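Local coordinates for cutm, flavoprotein of carbon monoxide dehydrogenase (Hydrogenophaga pseudoflava, PDB 1FFV) that serves as the FAD-binding subunit of a carbon monoxide dehydrogenase, where its flavin probably receives electrons by way of an iron-sulfur cluster, at residues 80-85 with 96-101; 110-115 with 123-128; 191-196 with 259-264. All coordinates share one frame; numbering follows the deposited sequence.

Contact 1 of 3, residues 80-85 with 96-101; sequences DLISSP and EAAKLI. With FAD (flavin-adenine dinucleotide), chain J.
Ile82 meets Ala98 and Lys99 at the point where helix 78-83 lies against the end of helix 92-97 and the turn after it, and its side chain shows how one branched residue can serve two neighbours at once. From CB the two branches part. CG1 stands opposite the carbonyl carbon (chi1 -64°) and settles on the methyl of Ala98, with Ile82 CG1 3.6 Å from Ala98 CB. The chain then runs on extended (chi2 174°), which carries Ile82 CD1 past the methyl and to 3.8 Å from Lys99 CG. The other branch, Ile82 CG2, leans on the far part of the lysine, 3.9 Å from Lys99 CE. The two side chains cross obliquely, so that the aliphatic length of Lys99 acts as a lid along the isoleucine. Beyond that lid the ammonium group turns back to its own segment: Lys99 NZ forms a salt bridge of 3.1 Å with Glu96 OE2, approaching on the syn side of the carboxylate. The charged pair stays at the exposed border while the methylene groups of Lys99 cover Ile82. Leu81 adds a looser touch on the inner side, its CD2 being 4.3 Å from Ala98 CB, and it reaches on to His125. No hydrogen bond links the two segments; the contact is apolar. The chain then turns, Ile101 N bonding to Ala98 O, and brings Ile101 to the cofactor. Its CG2 sits over one face of the flavin, 3.5 Å from FAD C2. Helix 78-83 thus packs on the turn that follows helix 92-97 in the FAD-binding domain, and that turn supplies Ile101 to line the pyrimidine end of the flavin pocket.

Contact 2 of 3, residues 110-115 with 123-128; sequences GTIGGD and NDHPAL. With FAD (flavin-adenine dinucleotide), chain J.
Asp115 and His125 join the two segments by a hydrogen bond, His125 N giving to Asp115 OD1 at 3.2 Å with an N-H...O angle of 142°. The donor comes from above the carboxylate plane. Because CG of Asp115 stands anti to the backbone N (chi1 -165°), the carboxylate reaches across to the start of helix 125-131. At the far side of the imidazole, His125 NE2 is bonded to Glu78. Apolar contact falls to Ile112, whose CG1 lies 3.9 Å from the centroid of the His125 ring, squarely over its face: a CH-pi contact. Asp115 CG lies at the edge of that ring. Thr-Ile-Gly-Gly at 111-114 is a glycine-rich FAD-binding motif of this flavoprotein family, and Asp115 follows it. Thr111 N-caps its helix, OG1 accepting from Gly114 N, and gives both its N and its OG1, each at 2.7 Å, to the phosphate oxygen FAD O1P. Asp115 OD2 accepts from the ribityl hydroxyl FAD O2' at 3.1 Å. Asp124 reads the flavin edge: its N donates to FAD O2 at 2.9 Å, and FAD N3 donates to Asp124 OD2 at 2.8 Å, while Lys185 and Tyr183 hold the same carboxylate.

Contact 3 of 3, residues 191-196 with 259-264; sequences GDWATA and DLRGDA. With FAD (flavin-adenine dinucleotide), chain J.
Arg261 reaches from its turn to Asp192 and carries most of the contact. Its chain bends at the third torsion (chi3 -74°), bringing the guanidinium up to the carboxylate, which lies at its edge. NH1 forms a salt bridge with Asp192 OD1 at 2.8 Å, although as a hydrogen bond it is weak, the N-H...O angle being only 119°. A second weak bond runs from Arg261 NH1 to Trp193 O at 3.4 Å. Asp192 OD1 has further work, accepting weakly from Trp193 N, while OD2 pairs with Arg188; two arginines therefore gather round one carboxylate. Ala194 O is taken by Asn218. At the other end of the arginine, a water spans the segments, giving a hydrogen to Arg261 O at 2.8 Å and lying 2.7 Å from Thr195 OG1. Arg261 N is satisfied within its own segment, donating to Asp259 OD1 at 2.8 Å in an Asx turn. This overlaps the type I turn from Asp259 to Gly262, and Lys267 also pairs with that aspartate oxygen. Trp193 looks the other way: its CB borders the guanidinium, but one face of the indole covers the isoalloxazine, with CZ2 3.3 Å from FAD C9A. Since Asp192 and Trp193 are neighbours in one loop, the charged network sits directly behind the flavin-covering residue. The bonds Arg261 NH1 makes across the contact are weak, so its link to Asp192 probably owes more to charge attraction than to hydrogen-bond geometry.

In the fold
Contact 2 is the core of the set: every touching residue is buried, and its centre is about 4 Å from the centre of the chain. Contact 1, about 13 Å out, is partly exposed. Contact 3 lies farthest out, about 17 Å, yet is buried, its two loops lying next to another protein chain. Contacts 1 and 2 share the FAD-binding domain and touch, Leu81 and Ile101 packing on His125; contact 3 belongs to the C-terminal domain and reaches contact 2 where Trp193 meets Asn123. Chemistry follows place: apolar side-chain packing with a salt bridge at its exposed border, then directed bonds to the cofactor, then a charged, water-bridged network. Ile101 and Trp193 approach opposite faces of the flavin.

Contact 1 of 3, residues 80-85 with 96-101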
# COMPACT_ATOMS: atom_id res chain seq x y z
N ASP C 80 -35.18 -20.14 -22.64
CA ASP C 80 -36.56 -20.44 -22.30
C ASP C 80 -37.23 -21.15 -23.46
O ASP C 80 -38.24 -21.83 -23.30
CB ASP C 80 -37.31 -19.15 -21.95
CG ASP C 80 -37.04 -18.69 -20.53
OD1 ASP C 80 -35.97 -19.03 -19.99
OD2 ASP C 80 -37.90 -18.01 -19.95
N LEU C 81 -36.65 -20.98 -24.64
CA LEU C 81 -37.12 -21.61 -25.85
C LEU C 81 -36.70 -23.07 -25.76
O LEU C 81 -37.46 -23.98 -26.11
CB LEU C 81 -36.44 -20.94 -27.05
CG LEU C 81 -37.25 -20.70 -28.31
CD1 LEU C 81 -38.44 -19.80 -28.00
CD2 LEU C 81 -36.35 -20.08 -29.36
N ILE C 82 -35.49 -23.29 -25.26
CA ILE C 82 -34.92 -24.62 -25.10
C ILE C 82 -35.60 -25.41 -23.99
O ILE C 82 -35.82 -26.62 -24.12
CB ILE C 82 -33.41 -24.54 -24.76
CG1 ILE C 82 -32.64 -23.90 -25.92
CG2 ILE C 82 -32.84 -25.91 -24.44
CD1 ILE C 82 -31.18 -23.64 -25.60
N SER C 83 -35.93 -24.75 -22.89
CA SER C 83 -36.54 -25.43 -21.76
C SER C 83 -38.07 -25.51 -21.78
O SER C 83 -38.66 -26.23 -20.98
CB SER C 83 -36.06 -24.81 -20.45
OG SER C 83 -36.62 -23.52 -20.29
N SER C 84 -38.71 -24.78 -22.70
CA SER C 84 -40.17 -24.78 -22.80
C SER C 84 -40.77 -26.14 -23.17
O SER C 84 -40.48 -26.69 -24.23
CB SER C 84 -40.63 -23.75 -23.83
OG SER C 84 -41.96 -23.99 -24.22
N PRO C 85 -41.59 -26.73 -22.28
CA PRO C 85 -42.20 -28.03 -22.59
C PRO C 85 -43.14 -27.93 -23.79
O PRO C 85 -43.31 -28.91 -24.52
CB PRO C 85 -42.92 -28.41 -21.29
CG PRO C 85 -43.13 -27.10 -20.59
CD PRO C 85 -41.85 -26.36 -20.88
N GLU C 96 -34.22 -27.55 -30.13
CA GLU C 96 -32.90 -28.13 -30.36
C GLU C 96 -31.94 -27.18 -31.07
O GLU C 96 -30.77 -27.11 -30.73
CB GLU C 96 -33.02 -29.44 -31.15
CG GLU C 96 -33.50 -30.61 -30.31
CD GLU C 96 -32.54 -30.95 -29.17
OE1 GLU C 96 -31.38 -31.36 -29.46
OE2 GLU C 96 -32.94 -30.80 -28.00
N ALA C 97 -32.46 -26.46 -32.05
CA ALA C 97 -31.67 -25.52 -32.83
C ALA C 97 -31.20 -24.33 -32.00
O ALA C 97 -30.13 -23.78 -32.25
CB ALA C 97 -32.46 -25.03 -34.03
N ALA C 98 -32.00 -23.94 -31.01
CA ALA C 98 -31.64 -22.82 -30.15
C ALA C 98 -30.37 -23.14 -29.37
O ALA C 98 -29.63 -22.23 -28.98
CB ALA C 98 -32.78 -22.47 -29.21
N LYS C 99 -30.11 -24.43 -29.16
CA LYS C 99 -28.92 -24.87 -28.43
C LYS C 99 -27.65 -24.52 -29.19
O LYS C 99 -26.57 -24.44 -28.60
CB LYS C 99 -28.95 -26.38 -28.20
CG LYS C 99 -29.99 -26.87 -27.21
CD LYS C 99 -29.86 -28.37 -27.02
CE LYS C 99 -30.97 -28.94 -26.14
NZ LYS C 99 -30.75 -30.40 -25.89
N LEU C 100 -27.78 -24.34 -30.49
CA LEU C 100 -26.66 -24.00 -31.36
C LEU C 100 -26.44 -22.49 -31.45
O LEU C 100 -25.56 -22.04 -32.19
CB LEU C 100 -26.90 -24.57 -32.76
CG LEU C 100 -27.20 -26.07 -32.83
CD1 LEU C 100 -27.55 -26.47 -34.26
CD2 LEU C 100 -26.00 -26.87 -32.30
N ILE C 101 -27.23 -21.71 -30.73
CA ILE C 101 -27.09 -20.27 -30.78
C ILE C 101 -26.24 -19.73 -29.64
O ILE C 101 -26.51 -20.01 -28.47
CB ILE C 101 -28.47 -19.56 -30.77
CG1 ILE C 101 -29.27 -19.95 -32.01
CG2 ILE C 101 -28.31 -18.04 -30.71
CD1 ILE C 101 -30.71 -19.48 -31.97
PA FAD J . -31.03 -6.61 -29.49
O1A FAD J . -31.80 -5.54 -28.83
O2A FAD J . -29.69 -6.70 -29.29
O5B FAD J . -31.27 -6.33 -30.94
C5B FAD J . -32.59 -6.24 -31.44
C4B FAD J . -32.53 -5.52 -32.78
O4B FAD J . -33.87 -5.71 -33.32
C3B FAD J . -32.45 -4.02 -32.73
O3B FAD J . -32.28 -3.38 -33.95
C2B FAD J . -33.74 -3.74 -31.99
O2B FAD J . -34.05 -2.39 -32.04
C1B FAD J . -34.70 -4.60 -32.74
N9A FAD J . -35.68 -5.33 -31.95
C8A FAD J . -35.44 -6.16 -30.88
N7A FAD J . -36.55 -6.68 -30.37
C5A FAD J . -37.56 -6.16 -31.14
C6A FAD J . -39.00 -6.35 -31.11
N6A FAD J . -39.63 -7.11 -30.25
N1A FAD J . -39.69 -5.65 -32.06
C2A FAD J . -39.08 -4.86 -32.97
N3A FAD J . -37.77 -4.63 -33.08
C4A FAD J . -37.05 -5.31 -32.15
N1 FAD J . -27.28 -15.24 -32.91
C2 FAD J . -27.51 -16.31 -33.66
O2 FAD J . -28.52 -16.44 -34.26
N3 FAD J . -26.57 -17.37 -33.79
C4 FAD J . -25.36 -17.33 -33.15
O4 FAD J . -24.59 -18.25 -33.28
C4X FAD J . -25.09 -16.16 -32.33
N5 FAD J . -23.93 -16.07 -31.68
C5X FAD J . -23.72 -14.96 -30.93
C6 FAD J . -22.50 -14.87 -30.26
C7 FAD J . -22.19 -13.80 -29.48
C7M FAD J . -20.86 -13.74 -28.77
C8 FAD J . -23.13 -12.73 -29.32
C8M FAD J . -22.81 -11.52 -28.47
C9 FAD J . -24.36 -12.79 -29.99
C9A FAD J . -24.66 -13.89 -30.78
N10 FAD J . -25.89 -14.02 -31.48
C10 FAD J . -26.11 -15.12 -32.24
C1' FAD J . -26.93 -12.95 -31.34
C2' FAD J . -28.18 -13.02 -30.35
O2' FAD J . -28.38 -14.31 -30.88
C3' FAD J . -28.52 -11.68 -30.97
O3' FAD J . -28.45 -11.66 -29.52
C4' FAD J . -29.84 -11.01 -30.69
O4' FAD J . -29.53 -11.11 -32.12
C5' FAD J . -30.28 -9.62 -31.16
O5' FAD J . -31.39 -10.19 -30.14
P FAD J . -31.57 -9.37 -28.85
O1P FAD J . -32.77 -10.04 -28.15
O2P FAD J . -30.44 -9.33 -28.06
O3P FAD J . -31.83 -7.98 -29.24

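Contact 2 of 3, residues 110-115 with 123-128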
# COMPACT_ATOMS: atom_id res chain seq x y z
N GLY C 110 -30.47 -12.82 -25.02
CA GLY C 110 -30.88 -12.75 -26.40
C GLY C 110 -32.27 -13.34 -26.56
O GLY C 110 -32.57 -14.41 -26.02
N THR C 111 -33.11 -12.62 -27.30
CA THR C 111 -34.49 -13.06 -27.54
C THR C 111 -34.71 -13.52 -28.98
O THR C 111 -34.01 -13.09 -29.90
CB THR C 111 -35.50 -11.94 -27.23
OG1 THR C 111 -35.35 -10.88 -28.17
CG2 THR C 111 -35.28 -11.39 -25.83
N ILE C 112 -35.68 -14.41 -29.16
CA ILE C 112 -36.02 -14.91 -30.49
C ILE C 112 -36.46 -13.73 -31.37
O ILE C 112 -36.07 -13.64 -32.54
CB ILE C 112 -37.14 -15.98 -30.41
CG1 ILE C 112 -37.59 -16.38 -31.83
CG2 ILE C 112 -38.30 -15.47 -29.57
CD1 ILE C 112 -38.49 -17.61 -31.87
N GLY C 113 -37.23 -12.82 -30.78
CA GLY C 113 -37.69 -11.63 -31.49
C GLY C 113 -36.55 -10.71 -31.93
O GLY C 113 -36.60 -10.16 -33.03
N GLY C 114 -35.55 -10.54 -31.07
CA GLY C 114 -34.41 -9.71 -31.42
C GLY C 114 -33.54 -10.36 -32.49
O GLY C 114 -32.99 -9.70 -33.37
N ASP C 115 -33.43 -11.68 -32.40
CA ASP C 115 -32.63 -12.45 -33.35
C ASP C 115 -33.25 -12.31 -34.74
O ASP C 115 -32.54 -12.24 -35.74
CB ASP C 115 -32.59 -13.93 -32.94
CG ASP C 115 -31.50 -14.71 -33.66
OD1 ASP C 115 -31.74 -15.14 -34.82
OD2 ASP C 115 -30.42 -14.91 -33.07
N ASN C 123 -27.53 -14.76 -38.36
CA ASN C 123 -28.39 -15.30 -37.31
C ASN C 123 -29.12 -16.58 -37.74
O ASN C 123 -29.32 -16.81 -38.94
CB ASN C 123 -29.39 -14.23 -36.84
CG ASN C 123 -28.76 -13.19 -35.90
OD1 ASN C 123 -29.49 -12.35 -35.38
ND2 ASN C 123 -27.46 -13.26 -35.67
N ASP C 124 -29.52 -17.40 -36.78
CA ASP C 124 -30.18 -18.68 -37.07
C ASP C 124 -31.71 -18.66 -37.16
O ASP C 124 -32.29 -19.37 -37.99
CB ASP C 124 -29.76 -19.74 -36.04
CG ASP C 124 -28.25 -19.97 -36.04
OD1 ASP C 124 -27.70 -20.42 -37.06
OD2 ASP C 124 -27.62 -19.70 -35.00
N HIS C 125 -32.36 -17.87 -36.33
CA HIS C 125 -33.82 -17.82 -36.35
C HIS C 125 -34.45 -17.43 -37.67
O HIS C 125 -35.55 -17.88 -37.97
CB HIS C 125 -34.37 -16.96 -35.21
CG HIS C 125 -34.36 -17.67 -33.89
ND1 HIS C 125 -35.07 -18.84 -33.68
CD2 HIS C 125 -33.69 -17.42 -32.74
CE1 HIS C 125 -34.84 -19.27 -32.45
NE2 HIS C 125 -34.01 -18.43 -31.86
N PRO C 126 -33.80 -16.54 -38.46
CA PRO C 126 -34.44 -16.21 -39.73
C PRO C 126 -34.74 -17.48 -40.56
O PRO C 126 -35.90 -17.73 -40.91
CB PRO C 126 -33.42 -15.29 -40.39
CG PRO C 126 -32.88 -14.54 -39.21
CD PRO C 126 -32.67 -15.63 -38.19
N ALA C 127 -33.73 -18.31 -40.82
CA ALA C 127 -33.96 -19.53 -41.60
C ALA C 127 -34.91 -20.47 -40.87
O ALA C 127 -35.80 -21.06 -41.48
CB ALA C 127 -32.64 -20.25 -41.90
N LEU C 128 -34.74 -20.59 -39.56
CA LEU C 128 -35.60 -21.45 -38.75
C LEU C 128 -37.06 -21.04 -38.84
O LEU C 128 -37.95 -21.89 -38.97
CB LEU C 128 -35.14 -21.43 -37.29
CG LEU C 128 -33.84 -22.18 -36.99
CD1 LEU C 128 -33.36 -21.85 -35.59
CD2 LEU C 128 -34.06 -23.68 -37.15
PA FAD J . -31.03 -6.61 -29.49
O1A FAD J . -31.80 -5.54 -28.83
O2A FAD J . -29.69 -6.70 -29.29
O5B FAD J . -31.27 -6.33 -30.94
C5B FAD J . -32.59 -6.24 -31.44
C4B FAD J . -32.53 -5.52 -32.78
O4B FAD J . -33.87 -5.71 -33.32
C3B FAD J . -32.45 -4.02 -32.73
O3B FAD J . -32.28 -3.38 -33.95
C2B FAD J . -33.74 -3.74 -31.99
O2B FAD J . -34.05 -2.39 -32.04
C1B FAD J . -34.70 -4.60 -32.74
N9A FAD J . -35.68 -5.33 -31.95
C8A FAD J . -35.44 -6.16 -30.88
N7A FAD J . -36.55 -6.68 -30.37
C5A FAD J . -37.56 -6.16 -31.14
C6A FAD J . -39.00 -6.35 -31.11
N6A FAD J . -39.63 -7.11 -30.25
N1A FAD J . -39.69 -5.65 -32.06
C2A FAD J . -39.08 -4.86 -32.97
N3A FAD J . -37.77 -4.63 -33.08
C4A FAD J . -37.05 -5.31 -32.15
N1 FAD J . -27.28 -15.24 -32.91
C2 FAD J . -27.51 -16.31 -33.66
O2 FAD J . -28.52 -16.44 -34.26
N3 FAD J . -26.57 -17.37 -33.79
C4 FAD J . -25.36 -17.33 -33.15
O4 FAD J . -24.59 -18.25 -33.28
C4X FAD J . -25.09 -16.16 -32.33
N5 FAD J . -23.93 -16.07 -31.68
C5X FAD J . -23.72 -14.96 -30.93
C6 FAD J . -22.50 -14.87 -30.26
C7 FAD J . -22.19 -13.80 -29.48
C7M FAD J . -20.86 -13.74 -28.77
C8 FAD J . -23.13 -12.73 -29.32
C8M FAD J . -22.81 -11.52 -28.47
C9 FAD J . -24.36 -12.79 -29.99
C9A FAD J . -24.66 -13.89 -30.78
N10 FAD J . -25.89 -14.02 -31.48
C10 FAD J . -26.11 -15.12 -32.24
C1' FAD J . -26.93 -12.95 -31.34
C2' FAD J . -28.18 -13.02 -30.35
O2' FAD J . -28.38 -14.31 -30.88
C3' FAD J . -28.52 -11.68 -30.97
O3' FAD J . -28.45 -11.66 -29.52
C4' FAD J . -29.84 -11.01 -30.69
O4' FAD J . -29.53 -11.11 -32.12
C5' FAD J . -30.28 -9.62 -31.16
O5' FAD J . -31.39 -10.19 -30.14
P FAD J . -31.57 -9.37 -28.85
O1P FAD J . -32.77 -10.04 -28.15
O2P FAD J . -30.44 -9.33 -28.06
O3P FAD J . -31.83 -7.98 -29.24

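Contact 3 of 3, residues 191-196 with 259-264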
# COMPACT_ATOMS: atom_id res chain seq x y z
N GLY C 191 -20.67 -21.33 -30.28
CA GLY C 191 -20.98 -19.93 -30.02
C GLY C 191 -20.62 -18.94 -31.11
O GLY C 191 -20.58 -17.72 -30.86
N ASP C 192 -20.34 -19.44 -32.30
CA ASP C 192 -19.98 -18.60 -33.44
C ASP C 192 -21.11 -18.67 -34.45
O ASP C 192 -21.94 -19.57 -34.40
CB ASP C 192 -18.67 -19.08 -34.07
CG ASP C 192 -18.12 -18.13 -35.13
OD1 ASP C 192 -18.51 -16.94 -35.18
OD2 ASP C 192 -17.26 -18.57 -35.92
N TRP C 193 -21.15 -17.70 -35.36
CA TRP C 193 -22.16 -17.69 -36.40
C TRP C 193 -21.81 -18.74 -37.44
O TRP C 193 -20.65 -19.08 -37.63
CB TRP C 193 -22.27 -16.30 -37.03
CG TRP C 193 -22.97 -15.32 -36.13
CD1 TRP C 193 -24.30 -15.00 -36.13
CD2 TRP C 193 -22.37 -14.52 -35.10
NE1 TRP C 193 -24.57 -14.05 -35.18
CE2 TRP C 193 -23.40 -13.73 -34.53
CE3 TRP C 193 -21.07 -14.38 -34.61
CZ2 TRP C 193 -23.17 -12.82 -33.49
CZ3 TRP C 193 -20.83 -13.48 -33.58
CH2 TRP C 193 -21.88 -12.71 -33.03
N ALA C 194 -22.83 -19.30 -38.07
CA ALA C 194 -22.63 -20.33 -39.06
C ALA C 194 -21.85 -19.87 -40.28
O ALA C 194 -21.94 -18.71 -40.69
CB ALA C 194 -23.97 -20.89 -39.51
N THR C 195 -21.02 -20.77 -40.81
CA THR C 195 -20.30 -20.51 -42.04
C THR C 195 -21.37 -20.77 -43.12
O THR C 195 -21.40 -20.13 -44.17
CB THR C 195 -19.13 -21.50 -42.24
OG1 THR C 195 -18.15 -21.30 -41.21
CG2 THR C 195 -18.48 -21.30 -43.59
N ALA C 196 -22.25 -21.72 -42.81
CA ALA C 196 -23.36 -22.11 -43.66
C ALA C 196 -24.29 -22.96 -42.80
O ALA C 196 -23.83 -23.69 -41.92
CB ALA C 196 -22.86 -22.90 -44.86
N ASP C 259 -15.57 -13.57 -46.47
CA ASP C 259 -14.97 -13.06 -45.24
C ASP C 259 -14.05 -14.10 -44.61
O ASP C 259 -13.60 -15.02 -45.30
CB ASP C 259 -16.02 -12.55 -44.23
CG ASP C 259 -17.06 -13.60 -43.87
OD1 ASP C 259 -16.72 -14.80 -43.76
OD2 ASP C 259 -18.23 -13.21 -43.67
N LEU C 260 -13.76 -13.97 -43.32
CA LEU C 260 -12.85 -14.90 -42.66
C LEU C 260 -13.40 -16.31 -42.46
O LEU C 260 -12.65 -17.21 -42.09
CB LEU C 260 -12.32 -14.30 -41.35
CG LEU C 260 -11.47 -13.05 -41.60
CD1 LEU C 260 -11.01 -12.45 -40.28
CD2 LEU C 260 -10.27 -13.39 -42.48
N ARG C 261 -14.70 -16.50 -42.71
CA ARG C 261 -15.33 -17.81 -42.60
C ARG C 261 -15.18 -18.58 -43.91
O ARG C 261 -15.47 -19.78 -43.99
CB ARG C 261 -16.81 -17.67 -42.23
CG ARG C 261 -17.12 -18.03 -40.79
CD ARG C 261 -18.51 -17.59 -40.35
NE ARG C 261 -18.54 -16.14 -40.16
CZ ARG C 261 -18.63 -15.54 -38.98
NH1 ARG C 261 -18.71 -16.26 -37.86
NH2 ARG C 261 -18.57 -14.22 -38.91
N GLY C 262 -14.70 -17.89 -44.94
CA GLY C 262 -14.48 -18.52 -46.23
C GLY C 262 -14.94 -17.72 -47.43
O GLY C 262 -15.59 -16.68 -47.29
N ASP C 263 -14.58 -18.19 -48.62
CA ASP C 263 -15.00 -17.51 -49.85
C ASP C 263 -16.36 -18.05 -50.32
O ASP C 263 -16.94 -18.93 -49.68
CB ASP C 263 -13.93 -17.63 -50.95
CG ASP C 263 -13.58 -19.08 -51.31
OD1 ASP C 263 -14.23 -20.03 -50.83
OD2 ASP C 263 -12.63 -19.27 -52.10
N ALA C 264 -16.86 -17.50 -51.42
CA ALA C 264 -18.15 -17.93 -51.97
C ALA C 264 -18.11 -19.40 -52.35
O ALA C 264 -19.08 -20.14 -52.17
CB ALA C 264 -18.50 -17.08 -53.20
PA FAD J . -31.03 -6.61 -29.49
O1A FAD J . -31.80 -5.54 -28.83
O2A FAD J . -29.69 -6.70 -29.29
O5B FAD J . -31.27 -6.33 -30.94
C5B FAD J . -32.59 -6.24 -31.44
C4B FAD J . -32.53 -5.52 -32.78
O4B FAD J . -33.87 -5.71 -33.32
C3B FAD J . -32.45 -4.02 -32.73
O3B FAD J . -32.28 -3.38 -33.95
C2B FAD J . -33.74 -3.74 -31.99
O2B FAD J . -34.05 -2.39 -32.04
C1B FAD J . -34.70 -4.60 -32.74
N9A FAD J . -35.68 -5.33 -31.95
C8A FAD J . -35.44 -6.16 -30.88
N7A FAD J . -36.55 -6.68 -30.37
C5A FAD J . -37.56 -6.16 -31.14
C6A FAD J . -39.00 -6.35 -31.11
N6A FAD J . -39.63 -7.11 -30.25
N1A FAD J . -39.69 -5.65 -32.06
C2A FAD J . -39.08 -4.86 -32.97
N3A FAD J . -37.77 -4.63 -33.08
C4A FAD J . -37.05 -5.31 -32.15
N1 FAD J . -27.28 -15.24 -32.91
C2 FAD J . -27.51 -16.31 -33.66
O2 FAD J . -28.52 -16.44 -34.26
N3 FAD J . -26.57 -17.37 -33.79
C4 FAD J . -25.36 -17.33 -33.15
O4 FAD J . -24.59 -18.25 -33.28
C4X FAD J . -25.09 -16.16 -32.33
N5 FAD J . -23.93 -16.07 -31.68
C5X FAD J . -23.72 -14.96 -30.93
C6 FAD J . -22.50 -14.87 -30.26
C7 FAD J . -22.19 -13.80 -29.48
C7M FAD J . -20.86 -13.74 -28.77
C8 FAD J . -23.13 -12.73 -29.32
C8M FAD J . -22.81 -11.52 -28.47
C9 FAD J . -24.36 -12.79 -29.99
C9A FAD J . -24.66 -13.89 -30.78
N10 FAD J . -25.89 -14.02 -31.48
C10 FAD J . -26.11 -15.12 -32.24
C1' FAD J . -26.93 -12.95 -31.34
C2' FAD J . -28.18 -13.02 -30.35
O2' FAD J . -28.38 -14.31 -30.88
C3' FAD J . -28.52 -11.68 -30.97
O3' FAD J . -28.45 -11.66 -29.52
C4' FAD J . -29.84 -11.01 -30.69
O4' FAD J . -29.53 -11.11 -32.12
C5' FAD J . -30.28 -9.62 -31.16
O5' FAD J . -31.39 -10.19 -30.14
P FAD J . -31.57 -9.37 -28.85
O1P FAD J . -32.77 -10.04 -28.15
O2P FAD J . -30.44 -9.33 -28.06
O3P FAD J . -31.83 -7.98 -29.24
O HOH W 1 -15.59 -21.73 -41.93